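Local coordinates for protein ceramide very long chain fatty acid hydroxylase SCS7 (Saccharomyces cerevisiae, PDB 4ZR1) that hydroxylates the very long chain fatty acid of ceramides, probably at C-2, using a likely catalytic pair of metal ions in a membrane-embedded enzyme, at residues D24-L32 / A282-E290; H174-M182 / H251-Y259. One frame throughout, in Å; residues are numbered along the deposited sequence.

Contact 2 is the buried heart of the probably cytoplasmic part of the enzyme, where helices 164-179 and 242-256 hand six histidines to two zinc ions. Contact 1 lies nearer the surface, about 11 Å away between centres, and joins the start of the modelled chain to a segment near its C-terminal end without any hydrogen bond between the two. Metal coordination holds one; apolar side chains and a Met-aromatic contact hold the other. The two also touch: Val29 N of 24-32 meets Tyr256 O, and Pro283 O of 282-290 meets Asn258 ND2, probable hydrogen bonds that tie both segments of contact 1 to 251-259 of contact 2.

Contact 1 (D24-L32 / A282-E290); sequences DSTTFVKEL and APLSKMKYE
Phe28 and Met287 meet because each directs its CG anti to the carbonyl carbon, beside the backbone N (chi1 -58° in Phe28, -40° in Met287), from CB atoms that already point at the opposite segment. Beyond CG the Met287 chain runs extended, which carries its methyl to the backbone of the other segment: CE of Met287 lies 3.4 Å from Phe28 N, and it also packs on Thr27 CA. The sulfur sits oblique to the Phe28 ring, with Met287 SD 5.2 Å from the ring centroid and 46° off its normal, a Met-aromatic contact. With an alanine in place of Met287, the Phe28 ring would probably lose its sulfur neighbour and a gap open beside Thr27 CA. At its edge the ring meets backbone oxygen, with Ser285 O 3.4 Å from Phe28 CD2, while Ser285 CB is 3.6 Å from CE2 of the same ring. Ser285 OG is hydrogen-bonded to Gln260 OE1. Farther along, Leu284 lays CD2 against the peptide joining Val29 to Lys30, 3.4 Å from Val29 O. Just before Phe28, Thr27 OG1 donates to Asp24 O (2.8 Å) within the type I beta turn from Asp24 to Thr27. The Met-aromatic contact is thus an apolar join between two loops near the ends of the modelled chain, with the Phe28 side chain touching Tyr259, about 7 Å from those of zinc ligands His178 and His255.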
loop_
_atom_site.group_PDB
_atom_site.type_symbol
_atom_site.label_atom_id
_atom_site.label_comp_id
_atom_site.label_asym_id
_atom_site.label_seq_id
_atom_site.Cartn_x
_atom_site.Cartn_y
_atom_site.Cartn_z
ATOM N N ASP A 24 14.539 -14.502 -11.142
ATOM C CA ASP A 24 14.851 -13.765 -9.922
ATOM C C ASP A 24 13.831 -12.646 -9.701
ATOM O O ASP A 24 13.650 -11.780 -10.560
ATOM C CB ASP A 24 16.267 -13.195 -9.987
ATOM C CG ASP A 24 16.639 -12.419 -8.740
ATOM O OD1 ASP A 24 16.981 -13.053 -7.719
ATOM O OD2 ASP A 24 16.601 -11.173 -8.787
ATOM N N SER A 25 13.170 -12.663 -8.547
ATOM C CA SER A 25 12.036 -11.771 -8.315
ATOM C C SER A 25 12.460 -10.333 -8.067
ATOM O O SER A 25 11.649 -9.415 -8.177
ATOM C CB SER A 25 11.199 -12.263 -7.134
ATOM O OG SER A 25 11.875 -12.057 -5.907
ATOM N N THR A 26 13.729 -10.145 -7.725
ATOM C CA THR A 26 14.252 -8.824 -7.385
ATOM C C THR A 26 14.533 -7.986 -8.620
ATOM O O THR A 26 14.917 -6.827 -8.508
ATOM C CB THR A 26 15.550 -8.928 -6.550
ATOM O OG1 THR A 26 16.590 -9.514 -7.345
ATOM C CG2 THR A 26 15.325 -9.767 -5.305
ATOM N N THR A 27 14.349 -8.578 -9.797
ATOM C CA THR A 27 14.628 -7.881 -11.040
ATOM C C THR A 27 13.318 -7.495 -11.719
ATOM O O THR A 27 12.495 -8.354 -12.046
ATOM C CB THR A 27 15.491 -8.729 -12.007
ATOM O OG1 THR A 27 14.778 -9.910 -12.389
ATOM C CG2 THR A 27 16.804 -9.131 -11.346
ATOM N N PHE A 28 13.138 -6.192 -11.906
ATOM C CA PHE A 28 11.970 -5.647 -12.573
ATOM C C PHE A 28 11.895 -6.151 -14.014
ATOM O O PHE A 28 12.923 -6.412 -14.633
ATOM C CB PHE A 28 12.018 -4.117 -12.522
ATOM C CG PHE A 28 12.083 -3.561 -11.122
ATOM C CD1 PHE A 28 11.143 -3.934 -10.169
ATOM C CD2 PHE A 28 13.102 -2.695 -10.747
ATOM C CE1 PHE A 28 11.205 -3.436 -8.875
ATOM C CE2 PHE A 28 13.170 -2.194 -9.451
ATOM C CZ PHE A 28 12.217 -2.566 -8.513
ATOM N N VAL A 29 10.680 -6.311 -14.534
ATOM C CA VAL A 29 10.489 -6.809 -15.894
ATOM C C VAL A 29 9.654 -5.830 -16.726
ATOM O O VAL A 29 8.810 -5.116 -16.186
ATOM C CB VAL A 29 9.812 -8.201 -15.905
ATOM C CG1 VAL A 29 10.155 -8.948 -17.189
ATOM C CG2 VAL A 29 10.254 -9.019 -14.707
ATOM N N LYS A 30 9.898 -5.789 -18.037
ATOM C CA LYS A 30 9.157 -4.882 -18.904
ATOM C C LYS A 30 7.733 -5.396 -19.029
ATOM O O LYS A 30 6.806 -4.615 -19.215
ATOM C CB LYS A 30 9.806 -4.751 -20.285
ATOM C CG LYS A 30 9.067 -5.491 -21.391
ATOM C CD LYS A 30 9.907 -5.605 -22.636
ATOM C CE LYS A 30 9.917 -7.032 -23.140
ATOM N NZ LYS A 30 10.998 -7.214 -24.133
ATOM N N GLU A 31 7.563 -6.710 -18.912
ATOM C CA GLU A 31 6.242 -7.316 -18.974
ATOM C C GLU A 31 6.111 -8.351 -17.860
ATOM O O GLU A 31 7.040 -9.105 -17.586
ATOM C CB GLU A 31 5.987 -7.937 -20.355
ATOM C CG GLU A 31 4.600 -7.609 -20.884
ATOM C CD GLU A 31 4.504 -6.205 -21.456
ATOM O OE1 GLU A 31 5.443 -5.775 -22.158
ATOM O OE2 GLU A 31 3.491 -5.527 -21.185
ATOM N N LEU A 32 4.960 -8.346 -17.197
ATOM C CA LEU A 32 4.680 -9.261 -16.096
ATOM C C LEU A 32 4.868 -10.714 -16.513
ATOM O O LEU A 32 4.513 -11.087 -17.629
ATOM C CB LEU A 32 3.249 -9.049 -15.587
ATOM C CG LEU A 32 2.880 -7.593 -15.295
ATOM C CD1 LEU A 32 1.466 -7.461 -14.743
ATOM C CD2 LEU A 32 3.892 -6.981 -14.349
ATOM N N ALA A 282 6.726 2.656 -20.431
ATOM C CA ALA A 282 7.325 3.153 -19.205
ATOM C C ALA A 282 8.626 2.412 -18.925
ATOM O O ALA A 282 8.710 1.223 -19.185
ATOM C CB ALA A 282 6.345 3.000 -18.054
ATOM N N PRO A 283 9.646 3.125 -18.427
ATOM C CA PRO A 283 10.943 2.514 -18.127
ATOM C C PRO A 283 10.868 1.589 -16.915
ATOM O O PRO A 283 9.922 1.673 -16.125
ATOM C CB PRO A 283 11.841 3.718 -17.818
ATOM C CG PRO A 283 11.067 4.925 -18.245
ATOM C CD PRO A 283 9.637 4.564 -18.126
ATOM N N LEU A 284 11.865 0.727 -16.758
ATOM C CA LEU A 284 12.013 -0.033 -15.522
ATOM C C LEU A 284 12.544 0.894 -14.426
ATOM O O LEU A 284 13.080 1.972 -14.712
ATOM C CB LEU A 284 12.953 -1.222 -15.719
ATOM C CG LEU A 284 12.610 -2.223 -16.824
ATOM C CD1 LEU A 284 13.645 -3.341 -16.875
ATOM C CD2 LEU A 284 11.219 -2.791 -16.633
ATOM N N SER A 285 12.390 0.491 -13.168
ATOM C CA SER A 285 12.961 1.262 -12.072
ATOM C C SER A 285 14.433 0.885 -11.890
ATOM O O SER A 285 14.853 -0.216 -12.264
ATOM C CB SER A 285 12.162 1.043 -10.788
ATOM O OG SER A 285 10.937 1.763 -10.830
ATOM N N LYS A 286 15.225 1.803 -11.340
ATOM C CA LYS A 286 16.665 1.583 -11.266
ATOM C C LYS A 286 16.993 0.607 -10.147
ATOM O O LYS A 286 16.344 0.606 -9.107
ATOM C CB LYS A 286 17.422 2.910 -11.087
ATOM C CG LYS A 286 17.148 3.693 -9.805
ATOM C CD LYS A 286 17.755 5.101 -9.900
ATOM C CE LYS A 286 17.604 5.905 -8.609
ATOM N NZ LYS A 286 18.515 5.429 -7.525
ATOM N N MET A 287 17.983 -0.247 -10.391
ATOM C CA MET A 287 18.434 -1.204 -9.393
ATOM C C MET A 287 19.847 -0.815 -8.983
ATOM O O MET A 287 20.814 -1.495 -9.335
ATOM C CB MET A 287 18.388 -2.637 -9.933
ATOM C CG MET A 287 17.150 -2.952 -10.784
ATOM S SD MET A 287 16.930 -4.715 -11.124
ATOM C CE MET A 287 16.100 -4.679 -12.706
ATOM N N LYS A 288 19.939 0.281 -8.231
ATOM C CA LYS A 288 21.197 0.967 -7.932
ATOM C C LYS A 288 22.256 0.091 -7.259
ATOM O O LYS A 288 23.444 0.227 -7.534
ATOM C CB LYS A 288 20.915 2.199 -7.056
ATOM C CG LYS A 288 21.965 3.291 -7.169
ATOM C CD LYS A 288 21.619 4.455 -6.269
ATOM C CE LYS A 288 22.465 5.678 -6.576
ATOM N NZ LYS A 288 21.777 6.932 -6.156
ATOM N N TYR A 289 21.824 -0.810 -6.385
ATOM C CA TYR A 289 22.750 -1.626 -5.609
ATOM C C TYR A 289 22.758 -3.097 -6.037
ATOM O O TYR A 289 21.748 -3.618 -6.512
ATOM C CB TYR A 289 22.411 -1.507 -4.122
ATOM C CG TYR A 289 22.896 -0.219 -3.479
ATOM C CD1 TYR A 289 22.108 0.929 -3.468
ATOM C CD2 TYR A 289 24.142 -0.160 -2.864
ATOM C CE1 TYR A 289 22.557 2.099 -2.870
ATOM C CE2 TYR A 289 24.594 1.000 -2.266
ATOM C CZ TYR A 289 23.801 2.126 -2.272
ATOM O OH TYR A 289 24.261 3.279 -1.676
ATOM N N GLU A 290 23.913 -3.751 -5.894
ATOM C CA GLU A 290 24.029 -5.195 -6.123
ATOM C C GLU A 290 25.173 -5.776 -5.268
ATOM O O GLU A 290 26.277 -5.224 -5.237
ATOM C CB GLU A 290 24.242 -5.494 -7.613
ATOM C CG GLU A 290 23.622 -6.818 -8.118
ATOM C CD GLU A 290 22.116 -6.723 -8.418
ATOM O OE1 GLU A 290 21.452 -7.780 -8.575
ATOM O OE2 GLU A 290 21.596 -5.590 -8.509
#

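Contact 2 (H174-M182 / H251-Y259); sequences HGCHHYLPM and HLEHHYKNY. With ZN (zinc ion), chain D; ZN (zinc ion), chain C; BOG (octyl beta-D-glucopyranoside), chain E.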
loop_
_atom_site.group_PDB
_atom_site.type_symbol
_atom_site.label_atom_id
_atom_site.label_comp_id
_atom_site.label_asym_id
_atom_site.label_seq_id
_atom_site.Cartn_x
_atom_site.Cartn_y
_atom_site.Cartn_z
ATOM N N HIS A 174 4.192 1.029 3.902
ATOM C CA HIS A 174 4.083 0.590 2.518
ATOM C C HIS A 174 5.282 -0.237 2.020
ATOM O O HIS A 174 5.128 -1.101 1.156
ATOM C CB HIS A 174 3.896 1.805 1.615
ATOM C CG HIS A 174 3.375 1.469 0.258
ATOM N ND1 HIS A 174 2.154 0.854 0.064
ATOM C CD2 HIS A 174 3.908 1.649 -0.973
ATOM C CE1 HIS A 174 1.958 0.681 -1.230
ATOM N NE2 HIS A 174 3.005 1.157 -1.881
ATOM N N GLY A 175 6.468 0.028 2.558
ATOM C CA GLY A 175 7.667 -0.676 2.137
ATOM C C GLY A 175 7.530 -2.187 2.213
ATOM O O GLY A 175 7.899 -2.898 1.277
ATOM N N CYS A 176 6.987 -2.675 3.326
ATOM C CA CYS A 176 6.803 -4.108 3.537
ATOM C C CYS A 176 5.959 -4.729 2.425
ATOM O O CYS A 176 6.210 -5.844 1.958
ATOM C CB CYS A 176 6.143 -4.365 4.894
ATOM S SG CYS A 176 6.035 -6.107 5.331
ATOM N N HIS A 177 4.953 -3.992 1.993
ATOM C CA HIS A 177 4.063 -4.505 0.980
ATOM C C HIS A 177 4.801 -4.650 -0.364
ATOM O O HIS A 177 4.567 -5.600 -1.112
ATOM C CB HIS A 177 2.837 -3.603 0.856
ATOM C CG HIS A 177 1.928 -3.994 -0.262
ATOM N ND1 HIS A 177 1.340 -5.236 -0.337
ATOM C CD2 HIS A 177 1.544 -3.327 -1.374
ATOM C CE1 HIS A 177 0.616 -5.312 -1.438
ATOM N NE2 HIS A 177 0.723 -4.166 -2.083
ATOM N N HIS A 178 5.705 -3.721 -0.661
ATOM C CA HIS A 178 6.539 -3.837 -1.855
ATOM C C HIS A 178 7.586 -4.924 -1.678
ATOM O O HIS A 178 7.939 -5.632 -2.617
ATOM C CB HIS A 178 7.215 -2.507 -2.173
ATOM C CG HIS A 178 6.397 -1.616 -3.053
ATOM N ND1 HIS A 178 6.672 -1.431 -4.390
ATOM C CD2 HIS A 178 5.296 -0.870 -2.788
ATOM C CE1 HIS A 178 5.783 -0.603 -4.910
ATOM N NE2 HIS A 178 4.935 -0.255 -3.962
ATOM N N TYR A 179 8.085 -5.051 -0.458
ATOM C CA TYR A 179 9.033 -6.092 -0.145
ATOM C C TYR A 179 8.351 -7.453 -0.270
ATOM O O TYR A 179 8.933 -8.386 -0.827
ATOM C CB TYR A 179 9.612 -5.865 1.254
ATOM C CG TYR A 179 10.788 -6.742 1.609
ATOM C CD1 TYR A 179 11.965 -6.702 0.867
ATOM C CD2 TYR A 179 10.742 -7.578 2.718
ATOM C CE1 TYR A 179 13.052 -7.497 1.202
ATOM C CE2 TYR A 179 11.824 -8.379 3.063
ATOM C CZ TYR A 179 12.974 -8.337 2.303
ATOM O OH TYR A 179 14.042 -9.139 2.653
ATOM N N LEU A 180 7.111 -7.565 0.218
ATOM C CA LEU A 180 6.387 -8.838 0.145
ATOM C C LEU A 180 4.940 -8.747 -0.363
ATOM O O LEU A 180 3.993 -8.975 0.394
ATOM C CB LEU A 180 6.395 -9.518 1.508
ATOM C CG LEU A 180 7.777 -9.901 2.056
ATOM C CD1 LEU A 180 7.966 -9.340 3.450
ATOM C CD2 LEU A 180 7.947 -11.407 2.048
ATOM N N PRO A 181 4.778 -8.478 -1.670
ATOM C CA PRO A 181 3.519 -8.265 -2.401
ATOM C C PRO A 181 2.456 -9.346 -2.168
ATOM O O PRO A 181 1.273 -9.036 -1.999
ATOM C CB PRO A 181 3.964 -8.286 -3.864
ATOM C CG PRO A 181 5.411 -8.005 -3.842
ATOM C CD PRO A 181 5.927 -8.589 -2.586
ATOM N N MET A 182 2.878 -10.605 -2.154
ATOM C CA MET A 182 1.951 -11.720 -2.016
ATOM C C MET A 182 1.785 -12.224 -0.589
ATOM O O MET A 182 1.281 -13.323 -0.390
ATOM C CB MET A 182 2.389 -12.882 -2.906
ATOM C CG MET A 182 2.141 -12.609 -4.363
ATOM S SD MET A 182 0.397 -12.236 -4.634
ATOM C CE MET A 182 0.577 -10.832 -5.742
ATOM N N HIS A 251 -1.730 -2.108 -11.759
ATOM C CA HIS A 251 -1.204 -2.015 -10.410
ATOM C C HIS A 251 -0.008 -2.941 -10.199
ATOM O O HIS A 251 0.966 -2.574 -9.541
ATOM C CB HIS A 251 -2.282 -2.337 -9.385
ATOM C CG HIS A 251 -1.762 -2.369 -7.986
ATOM N ND1 HIS A 251 -1.300 -1.244 -7.342
ATOM C CD2 HIS A 251 -1.575 -3.397 -7.128
ATOM C CE1 HIS A 251 -0.874 -1.571 -6.138
ATOM N NE2 HIS A 251 -1.033 -2.871 -5.982
ATOM N N LEU A 252 -0.089 -4.144 -10.751
ATOM C CA LEU A 252 0.998 -5.102 -10.639
ATOM C C LEU A 252 2.269 -4.572 -11.291
ATOM O O LEU A 252 3.376 -4.906 -10.864
ATOM C CB LEU A 252 0.595 -6.436 -11.262
ATOM C CG LEU A 252 0.222 -7.562 -10.294
ATOM C CD1 LEU A 252 -0.586 -7.064 -9.127
ATOM C CD2 LEU A 252 -0.552 -8.630 -11.024
ATOM N N GLU A 253 2.122 -3.742 -12.321
ATOM C CA GLU A 253 3.299 -3.152 -12.951
ATOM C C GLU A 253 3.915 -2.092 -12.043
ATOM O O GLU A 253 5.110 -1.811 -12.126
ATOM C CB GLU A 253 2.959 -2.556 -14.315
ATOM C CG GLU A 253 2.774 -3.587 -15.406
ATOM C CD GLU A 253 2.532 -2.953 -16.756
ATOM O OE1 GLU A 253 2.599 -1.706 -16.856
ATOM O OE2 GLU A 253 2.270 -3.706 -17.717
ATOM N N HIS A 254 3.097 -1.505 -11.176
ATOM C CA HIS A 254 3.616 -0.586 -10.174
ATOM C C HIS A 254 4.562 -1.331 -9.228
ATOM O O HIS A 254 5.509 -0.769 -8.684
ATOM C CB HIS A 254 2.475 0.057 -9.387
ATOM C CG HIS A 254 2.925 0.744 -8.139
ATOM N ND1 HIS A 254 3.390 2.042 -8.130
ATOM C CD2 HIS A 254 3.005 0.305 -6.861
ATOM C CE1 HIS A 254 3.730 2.375 -6.898
ATOM N NE2 HIS A 254 3.505 1.339 -6.109
ATOM N N HIS A 255 4.283 -2.613 -9.047
ATOM C CA HIS A 255 5.085 -3.481 -8.209
ATOM C C HIS A 255 6.304 -4.050 -8.951
ATOM O O HIS A 255 7.431 -3.940 -8.481
ATOM C CB HIS A 255 4.216 -4.624 -7.677
ATOM C CG HIS A 255 3.348 -4.236 -6.520
ATOM N ND1 HIS A 255 3.840 -4.058 -5.246
ATOM C CD2 HIS A 255 2.018 -3.993 -6.446
ATOM C CE1 HIS A 255 2.853 -3.716 -4.437
ATOM N NE2 HIS A 255 1.737 -3.670 -5.140
ATOM N N TYR A 256 6.076 -4.654 -10.112
ATOM C CA TYR A 256 7.115 -5.438 -10.768
ATOM C C TYR A 256 7.714 -4.794 -12.018
ATOM O O TYR A 256 8.303 -5.487 -12.843
ATOM C CB TYR A 256 6.565 -6.812 -11.142
ATOM C CG TYR A 256 5.907 -7.548 -10.004
ATOM C CD1 TYR A 256 6.656 -8.317 -9.115
ATOM C CD2 TYR A 256 4.534 -7.486 -9.821
ATOM C CE1 TYR A 256 6.046 -8.996 -8.071
ATOM C CE2 TYR A 256 3.922 -8.155 -8.790
ATOM C CZ TYR A 256 4.676 -8.908 -7.918
ATOM O OH TYR A 256 4.044 -9.571 -6.898
ATOM N N LYS A 257 7.577 -3.480 -12.162
ATOM C CA LYS A 257 8.137 -2.796 -13.326
ATOM C C LYS A 257 8.598 -1.372 -13.010
ATOM O O LYS A 257 9.744 -1.002 -13.295
ATOM C CB LYS A 257 7.114 -2.771 -14.459
ATOM C CG LYS A 257 7.595 -2.089 -15.723
ATOM C CD LYS A 257 6.580 -2.264 -16.837
ATOM C CE LYS A 257 7.055 -1.656 -18.145
ATOM N NZ LYS A 257 6.040 -1.875 -19.215
ATOM N N ASN A 258 7.705 -0.580 -12.420
ATOM C CA ASN A 258 8.004 0.814 -12.104
ATOM C C ASN A 258 7.152 1.325 -10.940
ATOM O O ASN A 258 5.931 1.428 -11.065
ATOM C CB ASN A 258 7.785 1.693 -13.347
ATOM C CG ASN A 258 8.453 3.058 -13.236
ATOM O OD1 ASN A 258 8.430 3.696 -12.183
ATOM N ND2 ASN A 258 9.062 3.506 -14.331
ATOM N N TYR A 259 7.798 1.647 -9.818
ATOM C CA TYR A 259 7.096 2.196 -8.659
ATOM C C TYR A 259 7.300 3.709 -8.543
ATOM O O TYR A 259 7.078 4.295 -7.481
ATOM C CB TYR A 259 7.539 1.494 -7.362
ATOM C CG TYR A 259 9.007 1.635 -6.987
ATOM C CD1 TYR A 259 9.972 0.796 -7.531
ATOM C CD2 TYR A 259 9.419 2.582 -6.057
ATOM C CE1 TYR A 259 11.307 0.917 -7.186
ATOM C CE2 TYR A 259 10.750 2.705 -5.694
ATOM C CZ TYR A 259 11.688 1.873 -6.264
ATOM O OH TYR A 259 13.011 2.002 -5.908
HETATM ZN ZN ZN D . 3.453 1.517 -3.967
HETATM ZN ZN ZN C . -0.041 -3.608 -4.141
HETATM C C1 BOG E . 0.957 -2.160 6.170
HETATM O O1 BOG E . 0.968 -3.172 7.153
HETATM C C2 BOG E . 0.766 -2.804 4.818
HETATM O O2 BOG E . 1.931 -3.544 4.536
HETATM C C3 BOG E . 0.632 -1.748 3.744
HETATM O O3 BOG E . 0.236 -2.286 2.503
HETATM C C4 BOG E . -0.319 -0.664 4.149
HETATM O O4 BOG E . -0.187 0.378 3.212
HETATM C C5 BOG E . 0.053 -0.158 5.516
HETATM O O5 BOG E . -0.064 -1.224 6.435
HETATM C C6 BOG E . -0.876 1.003 5.836
HETATM O O6 BOG E . -1.108 1.149 7.220
HETATM C "C1'" BOG E . 2.007 -3.065 8.105
HETATM C "C2'" BOG E . 1.950 -4.202 9.104
HETATM C "C3'" BOG E . 2.594 -3.740 10.396
HETATM C "C4'" BOG E . 1.644 -3.854 11.574
HETATM C "C5'" BOG E . 1.879 -2.717 12.553
HETATM C "C6'" BOG E . 1.262 -3.055 13.890
HETATM C "C7'" BOG E . 1.334 -1.859 14.811
HETATM C "C8'" BOG E . 2.733 -1.743 15.373
#
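His174, His177 and His178 face His251, His254 and His255 across a dimetal centre of the fatty acid hydroxylase family, built on histidine boxes. Helices 174-179 and 251-256 cross at 89°, and the zinc ions bridge them in two sets: His174, His178 and His254 bind one, His177, His251 and His255 the other. All six use NE2. His150 and His155 complete the first site, His232 and His236 the second.

Two side-chain conformations build each set. In both helices the first and fourth residues of the box, His174 and His177, His251 and His254, put CG anti to the backbone N, whereas His255 swings CG to the other side, beside the backbone N (chi1 -79°), and His178 turns the same way with chi1 -89°. Each zinc thus receives rings of both kinds. His178 and His254 cross at about a right angle, with His254 NE2 in the plane of the His178 ring at its edge. The other ring nitrogen, His254 ND1, is hydrogen-bonded to Leu261. His177 and His255 also cross steeply, and His177 CD2 lies at the edge of the His255 ring, in its plane. Between the sets, His255 ND1 rests over the centre of one face of the His178 ring, so the two sites pack directly against each other. Tyr259 CB lies over one face of the His254 ring, offset toward its rim, and is 3.7 Å from His178 CE1. Beyond the metals, Pro181 CB packs 3.3 Å from Tyr256 OH, and the bent Met182 chain brings CE to 3.9 Å from that same Tyr256 OH.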